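Local coordinates for uncharacterized N-acetyltransferase D2E76_00625 (Mycobacteroides abscessus, PDB 6YCA), which binds acetyl coenzyme A and probably transfers its acetyl group to amines, as a GCN5-related N-acetyltransferase of the Eis family that cannot modify aminoglycosides, at residues A[84-89]-A[372-377]; A[150-155]-A[306-311]; A[215-220]-A[232-237]; A[247-252]-A[276-281]. All blocks are in the same frame, centred on the assembly; numbering follows the deposited sequence.

Interaction 1: residues A[84-89]-A[372-377]; sequences SWLTVP and VYLGGN
Apolar side chains make most of this contact. In Leu-374, CD1 continues the extended line (chi2 -179°), and the other branch, CD2, turns to the segment 84-89. The tip of Leu-86 meets it head on, CD2 to CD2 at 3.8 Å, while the Pro-89 ring crosses the leucine at about a right angle, its CD 4.0 Å from the same Leu-374 CD2. Tyr-373 has CG anti to the backbone N (chi1 178°), which brings its ring obliquely across Val-88, edge first; there Val-88 CG1 sits near the ring plane, 3.5 Å from Tyr-373 CE2.

Backbone carbonyls supply the other surface. Pro-89 CG rests against two successive ones, 3.8 Å from both Tyr-373 O and Leu-374 O. The polar ends of the region turn elsewhere: the Tyr-373 hydroxyl is hydrogen-bonded to Ala-318 O and Thr-87 OG1 to Ser-199.

Within 372-377 the chain leaves helix 366-373 through Gly-375, whose positive phi (89°) accompanies a hydrogen bond from its N to Val-372 O. The contact thus packs the end of a helix from the sterol-carrier-protein-like C-terminal region against the end of strand 75-87 in the N-terminal GNAT region, a buried interdomain seam of the Eis fold.

Interaction 2: residues A[150-155]-A[306-311]; sequences IATSSA and DETWLR
Thr-152 OG1 is gripped by three hydrogen bonds: it donates to Glu-307 OE1 at 2.8 Å, on the anti lone pair of that oxygen, and accepts from Thr-308 OG1 and, by a bent bond, from Thr-308 N. That single N-H is shared with Thr-152 O, again bent. A chi1 of 80° sets the hydroxyl in the crowded position between backbone N and carbonyl carbon, facing the other strand. Glu-307 reaches it with CG anti to the backbone N, and its OE1 also accepts from Ala-411 N. Thr-152 O takes Glu-307 N as well, in the carbonyl plane at 2.9 Å.

Strands 149-160 and 299-312 run antiparallel here, interrupted by a classic beta bulge in which Ala-151 and Thr-152 both face Thr-308; through Trp-309 the pairing continues to strand 132-135. The straightest bond is Ala-151 N to Thr-308 O, 2.7 Å and nearly along the C=O axis.

On the face bearing Ile-150 and Trp-309, the two side chains lie side by side. Ile-150 CG1 makes a CH-pi contact over the indole, 3.5 Å from the centroid of the Trp-309 six-membered ring, and CD1 covers CZ2. Trp-309 NE1 donates to Asp-306 OD2 at 2.7 Å, fixing the ring's rotation, while Asp-306 OD1 forms a salt bridge with Arg-297 of the second subunit.

Interaction 3: residues A[215-220]-A[232-237]; sequences AADPVK and RYRPQD
An Asx turn just beyond the C-terminal end of helix 204-216 leads the chain toward the sheet of the second GNAT region, and its aspartate meets strand 229-235. Asp-217 OD1 accepts from Val-219 N at 3.2 Å, met from above the carboxylate plane, which leaves OD2 turned to the strand. With CG anti to the backbone N in both residues, Asp-217 and Arg-234 approach tip to tip. Arg-234 NH2 donates to Asp-217 OD2 in a salt bridge modelled at 2.3 Å, too short to be taken literally; the acceptor lies in the guanidinium plane and uses its anti lone pair, although the two flat groups are turned 42° apart.

The arginine chain bends at chi3 (-68°), bringing its guanidinium against the loop so that Val-219 O stands over one face, 3.8 Å from Arg-234 CZ. Farther along, Val-219 and Pro-235 slide past each other in opposite directions, with Val-219 CG1 4.0 Å from Pro-235 CG. Lys-220 curls back over the turn, its NZ donating to Asp-217 O at 3.1 Å and also to Asp-214 O.

Arg-232 NH2 lies at the edge of the Arg-234 guanidinium, with no bond between the two groups. Asp-214 and Asp-252 form salt bridges with Arg-232, and these carboxylates probably offset the repulsion between the guanidinium groups, while Arg-234 would tend to keep Asp-217 ionised.

Interaction 4: residues A[247-252]-A[276-281]; sequences RTISVD and DVIELG
Side chains on the two parallel strands pair off as neighbouring ridges on either face of the sheet. On the face of Val-251 and Leu-280, the two side chains point the same way, and Leu-280 CD1 nestles against the valine fork, 3.6 Å from Val-251 CB and almost as near to both methyls. Ile-278 CG2 lies between Ile-249 and Val-251, 4.3 Å from Ile-249 CG1 and from Val-251 CG2. Leu-269 of helix 259-270 packs over all three of these residues.

That helix connects the two strands, 248-256 and 277-284, in a beta-alpha-beta crossover of the second GNAT region. Across the other face, Thr-248 runs beside Val-277, with Thr-248 OG1 3.6 Å from Val-277 CB.

Regular bonds hold the ridges in step; Val-251 N to Glu-279 O is the straightest, at 2.8 Å and 178°, whereas Gly-281 N to Val-251 O is weak. At the start of the pair, Arg-247 O accepts from both Asp-276 N and Val-277 N. Asp-276 OD2 receives Arg-247 N at 3.0 Å on its anti lone pair and lies 3.3 Å above the guanidinium plane, in a salt bridge where no N-H points at it; Arg-247 NE donates instead to Leu-274 O.

Overall arrangement
From the N terminus, the chain first passes through 84-89, whose partner 372-377 arrives only near the end, so interaction 1 closes the widest loop. Interaction 2 is nested within it, and interactions 3 and 4 follow in series inside the loop of interaction 2; none cross. Interactions 1 and 2 touch where Leu-374 packs on Ala-151, Thr-152 and Leu-310, joining the C-terminal region to strands 149-160 and 299-312. Interactions 3 and 4 share neighbouring strands 229-235 and 248-256, and both touch the third subunit. Strand 149-160, partner in interaction 2, also neighbours strand 277-284 of interaction 4, bringing the two groups within about 4 Å at their nearest atoms.

Interaction 1: residues A[84-89]-A[372-377]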
loop_
_atom_site.group_PDB
_atom_site.type_symbol
_atom_site.label_atom_id
_atom_site.label_comp_id
_atom_site.label_asym_id
_atom_site.label_seq_id
_atom_site.Cartn_x
_atom_site.Cartn_y
_atom_site.Cartn_z
ATOM N N SER A 84 4.186 42.722 -11.954
ATOM C CA SER A 84 4.640 41.630 -12.799
ATOM C C SER A 84 4.152 41.862 -14.224
ATOM O O SER A 84 3.470 42.850 -14.518
ATOM C CB SER A 84 4.145 40.290 -12.243
ATOM O OG SER A 84 4.458 39.218 -13.115
ATOM N N TRP A 85 4.509 40.936 -15.113
ATOM C CA TRP A 85 3.970 40.898 -16.463
ATOM C C TRP A 85 3.466 39.491 -16.767
ATOM O O TRP A 85 3.779 38.532 -16.060
ATOM C CB TRP A 85 4.986 41.357 -17.527
ATOM C CG TRP A 85 6.356 40.723 -17.448
ATOM C CD1 TRP A 85 7.501 41.309 -16.992
ATOM C CD2 TRP A 85 6.724 39.398 -17.868
ATOM N NE1 TRP A 85 8.555 40.430 -17.090
ATOM C CE2 TRP A 85 8.105 39.251 -17.622
ATOM C CE3 TRP A 85 6.019 38.322 -18.422
ATOM C CZ2 TRP A 85 8.793 38.070 -17.904
ATOM C CZ3 TRP A 85 6.705 37.149 -18.703
ATOM C CH2 TRP A 85 8.078 37.035 -18.444
ATOM N N LEU A 86 2.654 39.381 -17.816
ATOM C CA LEU A 86 2.105 38.099 -18.242
ATOM C C LEU A 86 2.097 38.055 -19.761
ATOM O O LEU A 86 1.643 39.004 -20.408
ATOM C CB LEU A 86 0.681 37.904 -17.715
ATOM C CG LEU A 86 0.077 36.501 -17.775
ATOM C CD1 LEU A 86 -0.864 36.310 -16.601
ATOM C CD2 LEU A 86 -0.663 36.273 -19.077
ATOM N N THR A 87 2.593 36.954 -20.321
ATOM C CA THR A 87 2.675 36.781 -21.766
ATOM C C THR A 87 1.353 36.234 -22.301
ATOM O O THR A 87 0.945 35.125 -21.943
ATOM C CB THR A 87 3.833 35.851 -22.129
ATOM O OG1 THR A 87 5.055 36.358 -21.573
ATOM C CG2 THR A 87 3.970 35.738 -23.641
ATOM N N VAL A 88 0.696 37.012 -23.157
ATOM C CA VAL A 88 -0.584 36.649 -23.765
ATOM C C VAL A 88 -0.324 36.082 -25.159
ATOM O O VAL A 88 0.786 36.249 -25.686
ATOM C CB VAL A 88 -1.515 37.869 -23.821
ATOM C CG1 VAL A 88 -1.726 38.427 -22.427
ATOM C CG2 VAL A 88 -0.944 38.922 -24.761
ATOM N N PRO A 89 -1.289 35.400 -25.785
ATOM C CA PRO A 89 -1.054 34.852 -27.129
ATOM C C PRO A 89 -0.557 35.906 -28.106
ATOM O O PRO A 89 -1.132 36.988 -28.233
ATOM C CB PRO A 89 -2.432 34.318 -27.531
ATOM C CG PRO A 89 -3.055 33.934 -26.245
ATOM C CD PRO A 89 -2.574 34.939 -25.229
ATOM N N VAL A 372 -10.802 31.312 -21.398
ATOM C CA VAL A 372 -10.473 31.215 -22.817
ATOM C C VAL A 372 -9.310 32.120 -23.202
ATOM O O VAL A 372 -8.614 31.837 -24.189
ATOM C CB VAL A 372 -11.686 31.644 -23.660
ATOM C CG1 VAL A 372 -11.462 31.338 -25.127
ATOM C CG2 VAL A 372 -12.935 30.972 -23.164
ATOM N N TYR A 373 -9.059 33.179 -22.426
ATOM C CA TYR A 373 -8.237 34.285 -22.908
ATOM C C TYR A 373 -6.836 33.833 -23.309
ATOM O O TYR A 373 -6.280 34.324 -24.299
ATOM C CB TYR A 373 -8.166 35.392 -21.854
ATOM C CG TYR A 373 -7.283 36.541 -22.273
ATOM C CD1 TYR A 373 -7.735 37.486 -23.181
ATOM C CD2 TYR A 373 -5.987 36.661 -21.793
ATOM C CE1 TYR A 373 -6.933 38.530 -23.584
ATOM C CE2 TYR A 373 -5.171 37.704 -22.192
ATOM C CZ TYR A 373 -5.652 38.636 -23.088
ATOM O OH TYR A 373 -4.854 39.679 -23.494
ATOM N N LEU A 374 -6.256 32.891 -22.571
ATOM C CA LEU A 374 -4.883 32.471 -22.813
ATOM C C LEU A 374 -4.768 31.302 -23.779
ATOM O O LEU A 374 -3.651 30.845 -24.045
ATOM C CB LEU A 374 -4.185 32.140 -21.491
ATOM C CG LEU A 374 -3.945 33.348 -20.582
ATOM C CD1 LEU A 374 -3.218 32.935 -19.310
ATOM C CD2 LEU A 374 -3.184 34.447 -21.320
ATOM N N GLY A 375 -5.886 30.814 -24.310
ATOM C CA GLY A 375 -5.875 29.678 -25.203
ATOM C C GLY A 375 -5.985 28.337 -24.516
ATOM O O GLY A 375 -5.914 27.305 -25.195
ATOM N N GLY A 376 -6.146 28.321 -23.191
ATOM C CA GLY A 376 -6.271 27.090 -22.436
ATOM C C GLY A 376 -7.633 26.458 -22.457
ATOM O O GLY A 376 -7.793 25.360 -21.921
ATOM N N ASN A 377 -8.619 27.131 -23.045
ATOM C CA ASN A 377 -9.958 26.586 -23.204
ATOM C C ASN A 377 -10.538 27.150 -24.489
ATOM O O ASN A 377 -10.123 28.208 -24.970
ATOM C CB ASN A 377 -10.871 26.958 -22.032
ATOM C CG ASN A 377 -10.435 26.327 -20.729
ATOM O OD1 ASN A 377 -10.880 25.235 -20.369
ATOM N ND2 ASN A 377 -9.561 27.016 -20.009
#

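Interaction 2: residues A[150-155]-A[306-311]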
loop_
_atom_site.group_PDB
_atom_site.type_symbol
_atom_site.label_atom_id
_atom_site.label_comp_id
_atom_site.label_asym_id
_atom_site.label_seq_id
_atom_site.Cartn_x
_atom_site.Cartn_y
_atom_site.Cartn_z
ATOM N N ILE A 150 -10.013 29.759 -14.363
ATOM C CA ILE A 150 -8.849 28.896 -14.550
ATOM C C ILE A 150 -8.372 29.040 -15.991
ATOM O O ILE A 150 -9.035 28.571 -16.920
ATOM C CB ILE A 150 -9.162 27.439 -14.211
ATOM C CG1 ILE A 150 -9.634 27.319 -12.761
ATOM C CG2 ILE A 150 -7.930 26.590 -14.432
ATOM C CD1 ILE A 150 -10.009 25.908 -12.361
ATOM N N ALA A 151 -7.217 29.678 -16.185
ATOM C CA ALA A 151 -6.735 29.985 -17.527
ATOM C C ALA A 151 -5.640 29.051 -18.022
ATOM O O ALA A 151 -5.524 28.853 -19.237
ATOM C CB ALA A 151 -6.227 31.429 -17.599
ATOM N N THR A 152 -4.825 28.486 -17.129
ATOM C CA THR A 152 -3.813 27.514 -17.519
ATOM C C THR A 152 -3.828 26.354 -16.539
ATOM O O THR A 152 -4.202 26.510 -15.375
ATOM C CB THR A 152 -2.385 28.089 -17.518
ATOM O OG1 THR A 152 -1.882 28.125 -16.174
ATOM C CG2 THR A 152 -2.350 29.488 -18.126
ATOM N N SER A 153 -3.379 25.196 -17.016
ATOM C CA SER A 153 -3.210 24.022 -16.177
ATOM C C SER A 153 -1.811 23.463 -16.394
ATOM O O SER A 153 -1.162 23.732 -17.410
ATOM C CB SER A 153 -4.253 22.937 -16.483
ATOM O OG SER A 153 -5.569 23.400 -16.233
ATOM N N SER A 154 -1.352 22.689 -15.417
ATOM C CA SER A 154 -0.033 22.079 -15.443
ATOM C C SER A 154 -0.156 20.572 -15.261
ATOM O O SER A 154 -1.130 20.069 -14.691
ATOM C CB SER A 154 0.862 22.676 -14.352
ATOM O OG SER A 154 0.440 22.265 -13.064
ATOM N N ALA A 155 0.841 19.849 -15.762
ATOM C CA ALA A 155 0.854 18.394 -15.700
ATOM C C ALA A 155 2.160 17.909 -15.084
ATOM O O ALA A 155 3.159 18.635 -15.030
ATOM C CB ALA A 155 0.647 17.746 -17.079
ATOM N N ASP A 306 -5.189 22.469 -11.823
ATOM C CA ASP A 306 -5.366 23.851 -12.247
ATOM C C ASP A 306 -4.162 24.683 -11.821
ATOM O O ASP A 306 -3.529 24.423 -10.795
ATOM C CB ASP A 306 -6.631 24.452 -11.628
ATOM C CG ASP A 306 -6.678 24.297 -10.115
ATOM O OD1 ASP A 306 -6.728 23.150 -9.626
ATOM O OD2 ASP A 306 -6.634 25.324 -9.411
ATOM N N GLU A 307 -3.827 25.676 -12.642
ATOM C CA GLU A 307 -2.655 26.498 -12.366
ATOM C C GLU A 307 -3.008 27.975 -12.257
ATOM O O GLU A 307 -3.119 28.512 -11.149
ATOM C CB GLU A 307 -1.566 26.286 -13.418
ATOM C CG GLU A 307 -0.259 26.918 -13.019
ATOM C CD GLU A 307 0.819 26.755 -14.060
ATOM O OE1 GLU A 307 0.550 27.003 -15.257
ATOM O OE2 GLU A 307 1.935 26.349 -13.669
ATOM N N THR A 308 -3.172 28.642 -13.395
ATOM C CA THR A 308 -3.402 30.079 -13.397
ATOM C C THR A 308 -4.882 30.363 -13.187
ATOM O O THR A 308 -5.722 29.956 -13.998
ATOM C CB THR A 308 -2.952 30.693 -14.721
ATOM O OG1 THR A 308 -1.586 30.352 -14.985
ATOM C CG2 THR A 308 -3.088 32.204 -14.665
ATOM N N TRP A 309 -5.203 31.060 -12.103
ATOM C CA TRP A 309 -6.527 31.639 -11.908
ATOM C C TRP A 309 -6.423 33.086 -12.382
ATOM O O TRP A 309 -5.872 33.942 -11.687
ATOM C CB TRP A 309 -6.967 31.541 -10.451
ATOM C CG TRP A 309 -7.321 30.149 -10.032
ATOM C CD1 TRP A 309 -6.457 29.135 -9.764
ATOM C CD2 TRP A 309 -8.638 29.610 -9.860
ATOM N NE1 TRP A 309 -7.150 28.001 -9.421
ATOM C CE2 TRP A 309 -8.491 28.266 -9.475
ATOM C CE3 TRP A 309 -9.927 30.136 -9.993
ATOM C CZ2 TRP A 309 -9.580 27.440 -9.216
ATOM C CZ3 TRP A 309 -11.008 29.313 -9.735
ATOM C CH2 TRP A 309 -10.826 27.981 -9.352
ATOM N N LEU A 310 -6.928 33.343 -13.584
ATOM C CA LEU A 310 -6.767 34.625 -14.254
ATOM C C LEU A 310 -8.003 35.489 -14.053
ATOM O O LEU A 310 -9.134 35.005 -14.149
ATOM C CB LEU A 310 -6.520 34.416 -15.749
ATOM C CG LEU A 310 -6.319 35.673 -16.590
ATOM C CD1 LEU A 310 -5.142 36.469 -16.071
ATOM C CD2 LEU A 310 -6.109 35.302 -18.041
ATOM N N ARG A 311 -7.779 36.768 -13.759
ATOM C CA ARG A 311 -8.846 37.751 -13.584
ATOM C C ARG A 311 -8.569 38.927 -14.511
ATOM O O ARG A 311 -7.572 39.633 -14.337
ATOM C CB ARG A 311 -8.911 38.210 -12.130
ATOM C CG ARG A 311 -9.710 39.464 -11.887
ATOM C CD ARG A 311 -11.209 39.243 -11.985
ATOM N NE ARG A 311 -11.840 40.344 -12.707
ATOM C CZ ARG A 311 -13.067 40.798 -12.480
ATOM N NH1 ARG A 311 -13.817 40.259 -11.530
ATOM N NH2 ARG A 311 -13.541 41.803 -13.199
#

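Interaction 3: residues A[215-220]-A[232-237]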
loop_
_atom_site.group_PDB
_atom_site.type_symbol
_atom_site.label_atom_id
_atom_site.label_comp_id
_atom_site.label_asym_id
_atom_site.label_seq_id
_atom_site.Cartn_x
_atom_site.Cartn_y
_atom_site.Cartn_z
ATOM N N ALA A 215 18.719 26.594 0.336
ATOM C CA ALA A 215 19.642 26.482 1.461
ATOM C C ALA A 215 19.122 25.536 2.534
ATOM O O ALA A 215 19.916 24.852 3.188
ATOM C CB ALA A 215 19.920 27.862 2.053
ATOM N N ALA A 216 17.802 25.463 2.712
ATOM C CA ALA A 216 17.247 24.587 3.739
ATOM C C ALA A 216 17.370 23.120 3.351
ATOM O O ALA A 216 17.476 22.255 4.228
ATOM C CB ALA A 216 15.786 24.949 4.008
ATOM N N ASP A 217 17.354 22.824 2.054
ATOM C CA ASP A 217 17.444 21.448 1.582
ATOM C C ASP A 217 18.909 21.036 1.491
ATOM O O ASP A 217 19.678 21.680 0.769
ATOM C CB ASP A 217 16.796 21.348 0.205
ATOM C CG ASP A 217 16.559 19.912 -0.231
ATOM O OD1 ASP A 217 16.948 18.988 0.513
ATOM O OD2 ASP A 217 15.974 19.708 -1.318
ATOM N N PRO A 218 19.339 19.991 2.204
ATOM C CA PRO A 218 20.741 19.563 2.084
ATOM C C PRO A 218 21.084 19.008 0.714
ATOM O O PRO A 218 22.253 19.065 0.316
ATOM C CB PRO A 218 20.890 18.508 3.189
ATOM C CG PRO A 218 19.511 18.004 3.406
ATOM C CD PRO A 218 18.597 19.180 3.182
ATOM N N VAL A 219 20.107 18.469 -0.014
ATOM C CA VAL A 219 20.341 17.962 -1.363
ATOM C C VAL A 219 20.389 19.156 -2.308
ATOM O O VAL A 219 19.379 19.827 -2.529
ATOM C CB VAL A 219 19.261 16.961 -1.794
ATOM C CG1 VAL A 219 19.888 15.795 -2.523
ATOM C CG2 VAL A 219 18.488 16.455 -0.588
ATOM N N LYS A 220 21.548 19.410 -2.868
ATOM C CA LYS A 220 21.678 20.540 -3.772
ATOM C C LYS A 220 21.272 20.134 -5.181
ATOM O O LYS A 220 21.476 18.985 -5.588
ATOM C CB LYS A 220 23.120 21.038 -3.779
ATOM C CG LYS A 220 23.582 21.538 -2.418
ATOM C CD LYS A 220 22.642 22.626 -1.905
ATOM C CE LYS A 220 22.822 22.885 -0.432
ATOM N NZ LYS A 220 21.775 23.816 0.059
ATOM N N ARG A 232 16.996 22.200 -14.082
ATOM C CA ARG A 232 17.352 21.878 -12.705
ATOM C C ARG A 232 16.705 20.557 -12.319
ATOM O O ARG A 232 15.517 20.348 -12.584
ATOM C CB ARG A 232 16.833 22.949 -11.752
ATOM C CG ARG A 232 17.667 24.189 -11.617
ATOM C CD ARG A 232 16.892 25.188 -10.779
ATOM N NE ARG A 232 16.467 24.609 -9.506
ATOM C CZ ARG A 232 16.912 25.001 -8.318
ATOM N NH1 ARG A 232 17.782 25.999 -8.227
ATOM N NH2 ARG A 232 16.463 24.411 -7.218
ATOM N N TYR A 233 17.476 19.673 -11.692
ATOM C CA TYR A 233 16.932 18.401 -11.232
ATOM C C TYR A 233 17.623 17.958 -9.949
ATOM O O TYR A 233 18.793 18.268 -9.717
ATOM C CB TYR A 233 16.984 17.306 -12.309
ATOM C CG TYR A 233 18.351 17.052 -12.906
ATOM C CD1 TYR A 233 18.808 17.795 -13.989
ATOM C CD2 TYR A 233 19.180 16.065 -12.392
ATOM C CE1 TYR A 233 20.057 17.557 -14.544
ATOM C CE2 TYR A 233 20.426 15.821 -12.937
ATOM C CZ TYR A 233 20.862 16.570 -14.011
ATOM O OH TYR A 233 22.104 16.326 -14.550
ATOM N N ARG A 234 16.884 17.214 -9.125
ATOM C CA ARG A 234 17.349 16.791 -7.814
ATOM C C ARG A 234 17.092 15.304 -7.605
ATOM O O ARG A 234 16.009 14.806 -7.932
ATOM C CB ARG A 234 16.593 17.581 -6.736
ATOM C CG ARG A 234 17.370 17.806 -5.450
ATOM C CD ARG A 234 16.636 18.779 -4.533
ATOM N NE ARG A 234 16.627 20.126 -5.104
ATOM C CZ ARG A 234 16.345 21.236 -4.425
ATOM N NH1 ARG A 234 16.367 22.410 -5.039
ATOM N NH2 ARG A 234 16.047 21.178 -3.133
ATOM N N PRO A 235 18.056 14.574 -7.041
ATOM C CA PRO A 235 17.812 13.167 -6.703
ATOM C C PRO A 235 16.908 13.069 -5.483
ATOM O O PRO A 235 16.938 13.919 -4.587
ATOM C CB PRO A 235 19.216 12.626 -6.407
ATOM C CG PRO A 235 19.983 13.815 -5.948
ATOM C CD PRO A 235 19.437 14.989 -6.731
ATOM N N GLN A 236 16.097 12.010 -5.448
ATOM C CA GLN A 236 15.133 11.844 -4.365
ATOM C C GLN A 236 15.670 11.106 -3.146
ATOM O O GLN A 236 16.309 11.711 -2.279
ATOM C CB GLN A 236 13.861 11.177 -4.890
ATOM C CG GLN A 236 13.147 11.991 -5.947
ATOM C CD GLN A 236 12.595 13.285 -5.388
ATOM O OE1 GLN A 236 13.152 14.363 -5.603
ATOM N NE2 GLN A 236 11.488 13.183 -4.664
ATOM N N ASP A 237 15.379 9.815 -3.037
ATOM C CA ASP A 237 15.693 9.065 -1.821
ATOM C C ASP A 237 17.172 8.681 -1.826
ATOM O O ASP A 237 17.561 7.529 -2.035
ATOM C CB ASP A 237 14.766 7.868 -1.675
ATOM C CG ASP A 237 13.305 8.268 -1.687
ATOM O OD1 ASP A 237 12.925 9.148 -0.886
ATOM O OD2 ASP A 237 12.539 7.717 -2.505
#

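Interaction 4: residues A[247-252]-A[276-281]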
loop_
_atom_site.group_PDB
_atom_site.type_symbol
_atom_site.label_atom_id
_atom_site.label_comp_id
_atom_site.label_asym_id
_atom_site.label_seq_id
_atom_site.Cartn_x
_atom_site.Cartn_y
_atom_site.Cartn_z
ATOM N N ARG A 247 15.573 4.384 -8.931
ATOM C CA ARG A 247 16.251 5.639 -8.627
ATOM C C ARG A 247 15.568 6.784 -9.366
ATOM O O ARG A 247 15.539 6.797 -10.600
ATOM C CB ARG A 247 17.728 5.544 -8.998
ATOM C CG ARG A 247 18.485 4.480 -8.216
ATOM C CD ARG A 247 19.928 4.367 -8.671
ATOM N NE ARG A 247 20.039 3.534 -9.864
ATOM C CZ ARG A 247 20.298 2.232 -9.848
ATOM N NH1 ARG A 247 20.472 1.601 -8.696
ATOM N NH2 ARG A 247 20.377 1.559 -10.987
ATOM N N THR A 248 15.027 7.749 -8.628
ATOM C CA THR A 248 14.244 8.826 -9.218
ATOM C C THR A 248 14.930 10.176 -9.028
ATOM O O THR A 248 15.482 10.461 -7.962
ATOM C CB THR A 248 12.858 8.887 -8.554
ATOM O OG1 THR A 248 12.223 7.607 -8.643
ATOM C CG2 THR A 248 11.982 9.940 -9.213
ATOM N N ILE A 249 14.890 11.003 -10.074
ATOM C CA ILE A 249 15.242 12.415 -9.987
ATOM C C ILE A 249 13.986 13.241 -10.237
ATOM O O ILE A 249 13.031 12.796 -10.883
ATOM C CB ILE A 249 16.377 12.842 -10.945
ATOM C CG1 ILE A 249 15.920 12.742 -12.400
ATOM C CG2 ILE A 249 17.636 12.024 -10.699
ATOM C CD1 ILE A 249 16.930 13.266 -13.384
ATOM N N SER A 250 14.005 14.475 -9.746
ATOM C CA SER A 250 12.872 15.383 -9.858
ATOM C C SER A 250 13.330 16.671 -10.528
ATOM O O SER A 250 14.229 17.351 -10.024
ATOM C CB SER A 250 12.299 15.689 -8.477
ATOM O OG SER A 250 11.152 16.506 -8.589
ATOM N N VAL A 251 12.698 17.011 -11.645
ATOM C CA VAL A 251 13.005 18.224 -12.395
ATOM C C VAL A 251 12.012 19.295 -11.955
ATOM O O VAL A 251 10.808 19.180 -12.212
ATOM C CB VAL A 251 12.929 17.979 -13.909
ATOM C CG1 VAL A 251 13.155 19.267 -14.671
ATOM C CG2 VAL A 251 13.927 16.929 -14.333
ATOM N N ASP A 252 12.508 20.338 -11.285
ATOM C CA ASP A 252 11.638 21.410 -10.813
ATOM C C ASP A 252 11.533 22.590 -11.774
ATOM O O ASP A 252 10.575 23.365 -11.671
ATOM C CB ASP A 252 12.060 21.893 -9.419
ATOM C CG ASP A 252 13.518 22.267 -9.351
ATOM O OD1 ASP A 252 14.230 22.021 -10.341
ATOM O OD2 ASP A 252 13.953 22.808 -8.311
ATOM N N ASP A 276 16.633 5.875 -13.083
ATOM C CA ASP A 276 15.566 4.970 -13.484
ATOM C C ASP A 276 14.268 5.685 -13.829
ATOM O O ASP A 276 13.607 5.312 -14.802
ATOM C CB ASP A 276 15.311 3.933 -12.384
ATOM C CG ASP A 276 16.464 2.953 -12.225
ATOM O OD1 ASP A 276 17.025 2.526 -13.256
ATOM O OD2 ASP A 276 16.816 2.616 -11.074
ATOM N N VAL A 277 13.881 6.700 -13.057
ATOM C CA VAL A 277 12.624 7.410 -13.255
ATOM C C VAL A 277 12.910 8.902 -13.299
ATOM O O VAL A 277 13.621 9.429 -12.439
ATOM C CB VAL A 277 11.631 7.102 -12.119
ATOM C CG1 VAL A 277 10.350 7.889 -12.303
ATOM C CG2 VAL A 277 11.355 5.615 -12.049
ATOM N N ILE A 278 12.347 9.587 -14.289
ATOM C CA ILE A 278 12.473 11.035 -14.412
ATOM C C ILE A 278 11.092 11.632 -14.191
ATOM O O ILE A 278 10.148 11.317 -14.926
ATOM C CB ILE A 278 13.030 11.435 -15.789
ATOM C CG1 ILE A 278 14.303 10.642 -16.102
ATOM C CG2 ILE A 278 13.309 12.928 -15.839
ATOM C CD1 ILE A 278 14.801 10.830 -17.525
ATOM N N GLU A 279 10.962 12.495 -13.189
ATOM C CA GLU A 279 9.691 13.148 -12.902
ATOM C C GLU A 279 9.804 14.632 -13.218
ATOM O O GLU A 279 10.630 15.338 -12.632
ATOM C CB GLU A 279 9.208 12.904 -11.472
ATOM C CG GLU A 279 7.773 13.393 -11.259
ATOM C CD GLU A 279 7.131 12.854 -9.988
ATOM O OE1 GLU A 279 7.867 12.341 -9.113
ATOM O OE2 GLU A 279 5.882 12.936 -9.873
ATOM N N LEU A 280 8.981 15.089 -14.155
ATOM C CA LEU A 280 8.921 16.483 -14.566
ATOM C C LEU A 280 7.637 17.065 -14.005
ATOM O O LEU A 280 6.575 16.449 -14.129
ATOM C CB LEU A 280 8.850 16.588 -16.091
ATOM C CG LEU A 280 9.973 16.206 -17.061
ATOM C CD1 LEU A 280 11.193 17.097 -16.898
ATOM C CD2 LEU A 280 10.344 14.731 -16.960
ATOM N N GLY A 281 7.730 18.226 -13.366
ATOM C CA GLY A 281 6.553 18.886 -12.856
ATOM C C GLY A 281 6.865 20.164 -12.105
ATOM O O GLY A 281 7.828 20.237 -11.333
#